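Local coordinates for protein dehalogenase-like hydrolase (Ralstonia solanacearum, PDB 3UMB) that probably catalyses the hydrolytic dehalogenation of small (S)-2-haloalkanoic acids, giving the corresponding (R)-2-hydroxyalkanoic acids and releasing the halide, at residues R43-D46 against Y47-I50; K62-W65 against D66-D70; L72-A75 against C76-N80; G216-M219 against R220-L223. One frame throughout, in Å; residues are numbered along the deposited sequence.

Contact 1 (R43-D46 against Y47-I50); sequences RQID and YTRI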
# COMPACT_ATOMS: atom_id res chain seq x y z
N ARG A 43 5.98 -5.70 -0.32
CA ARG A 43 5.66 -5.59 -1.76
C ARG A 43 4.48 -6.46 -2.16
O ARG A 43 3.71 -6.09 -3.03
CB ARG A 43 6.89 -5.80 -2.67
CG ARG A 43 7.87 -4.62 -2.58
CD ARG A 43 7.20 -3.34 -3.06
NE ARG A 43 8.12 -2.43 -3.73
CZ ARG A 43 8.85 -1.48 -3.11
NH1 ARG A 43 9.63 -0.65 -3.80
NH2 ARG A 43 8.81 -1.32 -1.78
N GLN A 44 4.28 -7.58 -1.45
CA GLN A 44 3.13 -8.43 -1.76
C GLN A 44 1.84 -7.65 -1.58
O GLN A 44 1.00 -7.58 -2.46
CB GLN A 44 3.19 -9.72 -0.94
CG GLN A 44 1.97 -10.59 -1.00
CD GLN A 44 1.96 -11.63 0.11
OE1 GLN A 44 2.08 -11.28 1.28
NE2 GLN A 44 1.88 -12.93 -0.26
N ILE A 45 1.73 -7.00 -0.44
CA ILE A 45 0.59 -6.19 -0.14
C ILE A 45 0.56 -4.92 -0.99
O ILE A 45 -0.46 -4.60 -1.52
CB ILE A 45 0.51 -5.98 1.36
CG1 ILE A 45 0.14 -7.30 2.02
CG2 ILE A 45 -0.55 -4.95 1.73
CD1 ILE A 45 -1.28 -7.84 1.55
N ASP A 46 1.67 -4.24 -1.15
CA ASP A 46 1.70 -3.07 -1.98
C ASP A 46 1.13 -3.39 -3.35
O ASP A 46 0.34 -2.60 -3.87
CB ASP A 46 3.12 -2.57 -2.17
CG ASP A 46 3.66 -1.88 -0.95
OD1 ASP A 46 2.86 -1.71 0.02
OD2 ASP A 46 4.88 -1.53 -0.99
N TYR A 47 1.54 -4.52 -3.94
CA TYR A 47 1.13 -4.90 -5.28
C TYR A 47 -0.35 -5.20 -5.38
O TYR A 47 -0.96 -4.84 -6.36
CB TYR A 47 1.97 -6.05 -5.85
CG TYR A 47 3.43 -5.71 -6.20
CD1 TYR A 47 3.92 -4.39 -6.20
CD2 TYR A 47 4.31 -6.71 -6.60
CE1 TYR A 47 5.28 -4.09 -6.52
CE2 TYR A 47 5.67 -6.42 -6.93
CZ TYR A 47 6.13 -5.12 -6.90
OH TYR A 47 7.44 -4.86 -7.25
N THR A 48 -0.95 -5.81 -4.36
CA THR A 48 -2.42 -6.06 -4.41
C THR A 48 -3.18 -4.73 -4.41
O THR A 48 -4.14 -4.57 -5.14
CB THR A 48 -2.90 -6.89 -3.23
OG1 THR A 48 -2.66 -6.18 -2.02
CG2 THR A 48 -2.21 -8.26 -3.17
N ARG A 49 -2.75 -3.77 -3.59
CA ARG A 49 -3.37 -2.47 -3.56
C ARG A 49 -3.15 -1.63 -4.81
O ARG A 49 -4.06 -1.03 -5.31
CB ARG A 49 -2.85 -1.69 -2.39
CG ARG A 49 -3.24 -2.30 -1.07
CD ARG A 49 -2.49 -1.64 0.02
NE ARG A 49 -2.89 -2.14 1.32
CZ ARG A 49 -2.23 -1.86 2.44
NH1 ARG A 49 -1.11 -1.10 2.43
NH2 ARG A 49 -2.67 -2.36 3.59
N ILE A 50 -1.92 -1.60 -5.31
CA ILE A 50 -1.62 -0.85 -6.51
C ILE A 50 -2.54 -1.32 -7.63
O ILE A 50 -3.17 -0.51 -8.32
CB ILE A 50 -0.12 -1.03 -6.92
CG1 ILE A 50 0.79 -0.31 -5.96
CG2 ILE A 50 0.13 -0.54 -8.39
CD1 ILE A 50 2.24 -0.62 -6.19
O HOH W 1 0.69 -0.09 0.39
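Y47 N, T48 N, R49 N and I50 N bond back to R43 O, Q44 O, I45 O and D46 O, one i to i+4 ladder inside helix 33-54. I45 O is gripped twice. T48 OG1 donates to it at 2.8 Å, in the carbonyl plane and on a lone pair, while R49 N approaches nearly straight on. T48 reaches it because OG1 sits between its own N and carbonyl carbon (chi1 62°). I45 CG2 rests over the centre of one face of the R49 guanidinium, 3.6 Å from R49 CZ. W183 makes a cation-pi contact with the same arginine. A water links the D46 carboxylate to the R49 guanidinium: it donates to D46 OD1 at 2.7 Å and accepts from R49 NH1 at 2.9 Å, at the edge of the guanidinium. R43 bends so that CD lies 4.0 Å from Y47 CE1, with guanidinium and ring planes 68° apart. The polar ends of both residues go to E206 of the second subunit, R43 by a salt bridge and Y47 by a hydrogen bond. The whole is a buried two-turn stretch of helix at the dimer interface. It carries D46, which with D42 makes the magnesium site one turn apart on this helix.

Contact 2 (K62-W65 against D66-D70); sequences KPFW and DVTVD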
# COMPACT_ATOMS: atom_id res chain seq x y z
N LYS A 62 -4.56 -9.96 -10.67
CA LYS A 62 -3.77 -11.15 -10.87
C LYS A 62 -3.87 -11.93 -9.57
O LYS A 62 -3.89 -11.31 -8.48
CB LYS A 62 -2.35 -10.71 -11.15
CG LYS A 62 -1.33 -11.77 -11.39
CD LYS A 62 0.08 -11.07 -11.54
CE LYS A 62 1.15 -11.92 -12.22
NZ LYS A 62 2.10 -11.10 -13.03
N PRO A 63 -3.94 -13.27 -9.65
CA PRO A 63 -4.18 -14.03 -8.41
C PRO A 63 -3.03 -13.88 -7.44
O PRO A 63 -1.90 -13.66 -7.86
CB PRO A 63 -4.36 -15.51 -8.85
CG PRO A 63 -4.40 -15.51 -10.35
CD PRO A 63 -3.91 -14.13 -10.86
N PHE A 64 -3.34 -14.02 -6.16
CA PHE A 64 -2.47 -13.70 -5.06
C PHE A 64 -1.16 -14.47 -5.12
O PHE A 64 -0.13 -13.99 -4.62
CB PHE A 64 -3.18 -14.03 -3.76
CG PHE A 64 -2.55 -13.43 -2.51
CD1 PHE A 64 -2.24 -12.07 -2.42
CD2 PHE A 64 -2.29 -14.22 -1.40
CE1 PHE A 64 -1.72 -11.53 -1.27
CE2 PHE A 64 -1.71 -13.67 -0.23
CZ PHE A 64 -1.46 -12.32 -0.17
N TRP A 65 -1.23 -15.66 -5.72
CA TRP A 65 -0.10 -16.55 -5.85
C TRP A 65 0.91 -15.91 -6.73
O TRP A 65 2.08 -15.79 -6.37
CB TRP A 65 -0.52 -17.87 -6.50
CG TRP A 65 0.67 -18.79 -6.78
CD1 TRP A 65 1.37 -18.91 -7.96
CD2 TRP A 65 1.28 -19.70 -5.87
NE1 TRP A 65 2.38 -19.83 -7.83
CE2 TRP A 65 2.34 -20.33 -6.55
CE3 TRP A 65 1.02 -20.06 -4.55
CZ2 TRP A 65 3.14 -21.30 -5.94
CZ3 TRP A 65 1.83 -21.00 -3.94
CH2 TRP A 65 2.86 -21.63 -4.65
N ASP A 66 0.45 -15.51 -7.89
CA ASP A 66 1.31 -14.90 -8.88
C ASP A 66 1.82 -13.53 -8.41
O ASP A 66 2.96 -13.13 -8.74
CB ASP A 66 0.59 -14.82 -10.23
CG ASP A 66 -0.10 -16.17 -10.62
OD1 ASP A 66 0.57 -17.10 -11.11
OD2 ASP A 66 -1.31 -16.30 -10.42
N VAL A 67 0.98 -12.79 -7.67
CA VAL A 67 1.42 -11.55 -7.05
C VAL A 67 2.52 -11.84 -6.03
O VAL A 67 3.41 -11.02 -5.84
CB VAL A 67 0.25 -10.72 -6.38
CG1 VAL A 67 0.82 -9.55 -5.52
CG2 VAL A 67 -0.80 -10.21 -7.47
N THR A 68 2.44 -13.00 -5.35
CA THR A 68 3.40 -13.33 -4.30
C THR A 68 4.77 -13.68 -4.96
O THR A 68 5.82 -13.36 -4.46
CB THR A 68 2.85 -14.43 -3.36
OG1 THR A 68 1.75 -13.92 -2.61
CG2 THR A 68 3.91 -14.94 -2.39
N VAL A 69 4.73 -14.30 -6.12
CA VAL A 69 5.95 -14.59 -6.89
C VAL A 69 6.58 -13.26 -7.33
O VAL A 69 7.74 -13.01 -7.03
CB VAL A 69 5.57 -15.52 -8.08
CG1 VAL A 69 6.71 -15.65 -9.10
CG2 VAL A 69 5.14 -16.92 -7.54
N ASP A 70 5.79 -12.39 -7.97
CA ASP A 70 6.23 -11.04 -8.34
C ASP A 70 6.92 -10.33 -7.18
O ASP A 70 8.01 -9.78 -7.33
CB ASP A 70 5.06 -10.19 -8.80
CG ASP A 70 4.41 -10.72 -10.03
OD1 ASP A 70 5.07 -11.52 -10.70
OD2 ASP A 70 3.23 -10.36 -10.31
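F64 O accepts a hydrogen bond from the T68 hydroxyl, OG1, at 2.8 Å, and T68 N adds a weak bond to the same oxygen. This is the first turn of helix 64-78, with P63 at the N-cap position. The T68 hydroxyl also lies over the centre of one face of the F64 ring, 4.1 Å above its plane. T68 OG1 in turn accepts from Q44 NE2 of helix 33-54, so one hydroxyl joins two helices. Its place follows from chi1 of -68°, which turns OG1 back beside the backbone N. The backbone bonds of the turn run from V67 N to P63 O and from V69 N to W65 O.

K62 comes before the helix and stretches along its side. From CB to CE the chain is extended. CB meets V67 CG2, and farther out CE packs 3.6 Å from D66 CB, the two side chains crossing at about a right angle. At the tip, K62 NZ forms a salt bridge with D70 OD2 at 3.0 Å, although the position of NZ is less certain. The same doubt holds for its salt bridge to D209 of the second subunit, which would tie this turn to the dimer partner. The first bond of the W65 side chain points away from the turn, and the side chain packs on M92 and M128. Even so, W65 NE1 comes 4.0 Å from V69 CG2, and D66 OD1 stands in the plane of the indole at its edge, 3.7 Å from W65 CD1. The other carboxylate oxygen, D66 OD2, lies against the proline ring, 3.2 Å from P63 CG.

Contact 3 (L72-A75 against C76-N80); sequences LRYA and CARLN. With MG (magnesium ion), chain I.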
# COMPACT_ATOMS: atom_id res chain seq x y z
N LEU A 72 8.20 -11.54 -4.45
CA LEU A 72 9.39 -12.26 -4.00
C LEU A 72 10.57 -11.98 -4.94
O LEU A 72 11.70 -11.79 -4.49
CB LEU A 72 9.13 -13.77 -3.99
CG LEU A 72 10.36 -14.67 -3.79
CD1 LEU A 72 10.86 -14.45 -2.35
CD2 LEU A 72 10.04 -16.11 -4.07
N ARG A 73 10.28 -12.04 -6.23
CA ARG A 73 11.22 -11.65 -7.28
C ARG A 73 11.72 -10.23 -7.19
O ARG A 73 12.95 -9.98 -7.29
CB ARG A 73 10.60 -11.84 -8.64
CG ARG A 73 10.45 -13.31 -9.02
CD ARG A 73 9.79 -13.52 -10.37
NE ARG A 73 9.70 -14.98 -10.65
CZ ARG A 73 8.88 -15.55 -11.54
NH1 ARG A 73 8.04 -14.83 -12.27
NH2 ARG A 73 8.89 -16.86 -11.69
N TYR A 74 10.81 -9.26 -7.03
CA TYR A 74 11.28 -7.88 -6.84
C TYR A 74 12.19 -7.85 -5.59
O TYR A 74 13.28 -7.25 -5.62
CB TYR A 74 10.14 -6.88 -6.66
CG TYR A 74 10.67 -5.53 -6.27
CD1 TYR A 74 10.95 -4.59 -7.23
CD2 TYR A 74 10.88 -5.21 -4.94
CE1 TYR A 74 11.46 -3.35 -6.91
CE2 TYR A 74 11.38 -3.97 -4.58
CZ TYR A 74 11.68 -3.03 -5.60
OH TYR A 74 12.20 -1.78 -5.31
N ALA A 75 11.75 -8.46 -4.49
CA ALA A 75 12.50 -8.32 -3.21
C ALA A 75 13.94 -8.90 -3.36
O ALA A 75 14.91 -8.37 -2.85
CB ALA A 75 11.76 -8.99 -2.09
N CYS A 76 14.06 -9.98 -4.13
CA CYS A 76 15.38 -10.60 -4.29
C CYS A 76 16.31 -9.76 -5.16
O CYS A 76 17.46 -9.62 -4.80
CB CYS A 76 15.25 -12.03 -4.81
SG CYS A 76 14.71 -13.16 -3.47
N ALA A 77 15.78 -9.19 -6.25
CA ALA A 77 16.49 -8.30 -7.14
C ALA A 77 16.99 -7.10 -6.39
O ALA A 77 18.17 -6.77 -6.48
CB ALA A 77 15.58 -7.83 -8.34
N ARG A 78 16.12 -6.49 -5.60
CA ARG A 78 16.44 -5.30 -4.78
C ARG A 78 17.51 -5.58 -3.73
O ARG A 78 18.34 -4.75 -3.43
CB ARG A 78 15.15 -4.81 -4.11
CG ARG A 78 15.23 -3.83 -2.95
CD ARG A 78 15.21 -2.34 -3.37
NE ARG A 78 15.00 -1.49 -2.18
CZ ARG A 78 13.80 -1.04 -1.75
NH1 ARG A 78 12.65 -1.24 -2.41
NH2 ARG A 78 13.75 -0.32 -0.63
N LEU A 79 17.46 -6.78 -3.14
CA LEU A 79 18.30 -7.14 -2.02
C LEU A 79 19.52 -7.89 -2.52
O LEU A 79 20.31 -8.40 -1.71
CB LEU A 79 17.50 -8.02 -1.04
CG LEU A 79 16.55 -7.37 -0.02
CD1 LEU A 79 15.86 -8.46 0.78
CD2 LEU A 79 17.32 -6.38 0.89
N ASN A 80 19.66 -7.98 -3.83
CA ASN A 80 20.81 -8.64 -4.49
C ASN A 80 21.04 -10.11 -4.10
O ASN A 80 22.19 -10.54 -4.04
CB ASN A 80 22.09 -7.83 -4.26
CG ASN A 80 22.02 -6.50 -4.94
OD1 ASN A 80 21.60 -6.43 -6.10
ND2 ASN A 80 22.43 -5.43 -4.23
MG MG I . 19.93 -6.15 -7.91
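Y74 and R78 make the close-fitting part of this contact, one helix turn apart. R78 NH1 donates to Y74 OH at 3.0 Å, with the hydroxyl oxygen 19° out of the guanidinium plane. The guanidinium meets the tyrosine at the ring edge, with the two planes 82° apart. R78 gets there by a bend at chi2 (90°), which folds CD to 3.6 Å from Y74 OH. A75 is buried too, and L79 CB sits 3.2 Å from A75 O, whose carbonyl also accepts from L79 N. L72 CD1 touches C76 SG at 4.2 Å.

The other side is looser. R73 runs outward to a salt bridge with E88. N80, with positive phi, is the C-prime residue of a Schellman motif: N80 N bonds to A77 O, and L81 N reaches C76 O. This turn ends the helix and brings two oxygens to one magnesium ion, A77 O at 2.4 Å and N80 OD1 at 2.5 Å.

P205, P204 and H203 of the second subunit pack on Y74, A77 and R78. Helix 33-54 lies against the buried face. There W40 touches L72, R43 and Y47 touch Y74, and L39 touches R78.

Contact 4 (G216-M219 against R220-L223); sequences GHDM and RDLL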
# COMPACT_ATOMS: atom_id res chain seq x y z
N GLY A 216 -7.00 -7.99 20.71
CA GLY A 216 -6.29 -8.76 21.69
C GLY A 216 -4.99 -9.22 21.09
O GLY A 216 -4.63 -8.81 20.00
N HIS A 217 -4.33 -10.12 21.79
CA HIS A 217 -2.97 -10.53 21.47
C HIS A 217 -2.95 -11.83 20.72
O HIS A 217 -1.99 -12.11 19.99
CB HIS A 217 -2.16 -10.65 22.75
CG HIS A 217 -0.81 -11.26 22.56
ND1 HIS A 217 -0.47 -12.49 23.11
CD2 HIS A 217 0.28 -10.83 21.88
CE1 HIS A 217 0.77 -12.79 22.75
NE2 HIS A 217 1.26 -11.80 22.02
N ASP A 218 -4.00 -12.63 20.87
CA ASP A 218 -4.07 -13.95 20.26
C ASP A 218 -5.50 -14.44 20.15
O ASP A 218 -6.45 -13.76 20.56
CB ASP A 218 -3.23 -14.94 21.06
CG ASP A 218 -3.66 -15.05 22.52
OD1 ASP A 218 -4.64 -14.36 22.94
OD2 ASP A 218 -2.97 -15.82 23.24
N MSE A 219 -5.65 -15.61 19.56
CA MSE A 219 -6.95 -16.20 19.27
C MSE A 219 -7.81 -16.49 20.47
O MSE A 219 -9.07 -16.48 20.42
CB MSE A 219 -6.71 -17.46 18.49
CG MSE A 219 -6.48 -17.10 17.06
SE MSE A 219 -8.21 -16.96 16.16
CE MSE A 219 -8.21 -18.81 15.44
N ARG A 220 -7.13 -16.76 21.57
CA ARG A 220 -7.76 -17.08 22.82
C ARG A 220 -8.30 -15.81 23.43
O ARG A 220 -9.33 -15.84 24.08
CB ARG A 220 -6.77 -17.80 23.72
CG ARG A 220 -6.27 -19.12 23.10
CD ARG A 220 -5.15 -19.84 23.91
NE ARG A 220 -3.86 -19.16 23.81
CZ ARG A 220 -2.69 -19.66 24.22
NH1 ARG A 220 -2.62 -20.89 24.73
NH2 ARG A 220 -1.59 -18.92 24.10
N ASP A 221 -7.66 -14.67 23.19
CA ASP A 221 -8.33 -13.43 23.56
C ASP A 221 -9.63 -13.24 22.78
O ASP A 221 -10.58 -12.66 23.31
CB ASP A 221 -7.43 -12.20 23.41
CG ASP A 221 -6.33 -12.14 24.46
OD1 ASP A 221 -6.57 -12.54 25.63
OD2 ASP A 221 -5.23 -11.69 24.09
N LEU A 222 -9.67 -13.73 21.53
CA LEU A 222 -10.87 -13.58 20.69
C LEU A 222 -12.04 -14.37 21.27
O LEU A 222 -13.16 -13.86 21.37
CB LEU A 222 -10.61 -14.04 19.24
CG LEU A 222 -11.92 -14.37 18.49
CD1 LEU A 222 -12.74 -13.15 18.17
CD2 LEU A 222 -11.67 -15.14 17.25
N LEU A 223 -11.76 -15.63 21.63
CA LEU A 223 -12.68 -16.48 22.41
C LEU A 223 -13.20 -15.75 23.64
O LEU A 223 -14.42 -15.70 23.86
CB LEU A 223 -11.99 -17.78 22.82
CG LEU A 223 -12.86 -18.98 23.21
CD1 LEU A 223 -14.04 -19.25 22.26
CD2 LEU A 223 -11.98 -20.24 23.34
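D218 is the N-cap of helix 219-227: its OD1 accepts from D221 N at 3.0 Å, met from above the carboxylate plane. The side chain can reach this amide because CG stands between its own N and carbonyl carbon (chi1 58°), which folds the carboxylate over the helix start. D221 answers from the first turn. With chi1 of -71° its CG lies beside its own N, and OD2 takes H217 N on its anti lone pair at 2.9 Å. This bond ties the D221 carboxylate to the backbone just before the N-cap. D218 OD1 and D221 OD2 come within 3.0 Å, two acceptors whose closeness may raise the proton affinity of one of them. R220 may partly offset this charge: it bends at chi3 (-73°), and D218 OD2 meets the guanidinium edge in a long salt bridge, 3.5 Å from R220 NE. M219, a selenomethionine, bends at chi2 and chi3, which leaves SE 4.1 Å from L222 CD2, both side chains pointing the same way.

The loop leads from strand 214-216, at one edge of the parallel sheet, into helix 219-227. M219 and L222 pack on F9 of strand 6-9 and on strand 194-198, while L223 rests on helix 104-112.

Overall arrangement
Contacts 1, 2 and 3 form one cluster, and contact 4 stands apart. Helices 33-54 and 64-78 pack together, probably as part of the helical cap known from L-2-haloacid dehalogenases. The centres of contacts 1 and 2 are about 10 Å apart, joined by Q44 NE2 and T68 OG1. Contacts 1 and 3 are about 15 Å apart by centres and meet where R43 reaches Y74. Contacts 2 and 3 follow each other on helix 64-78. All three touch the second subunit. Contact 1 supplies D46 to one magnesium ion, and contact 3 supplies A77 and N80 to another. Contact 4 lies where helix 219-227 starts against the parallel sheet, its centre about 28 Å from that of contact 1 and away from both metal sites.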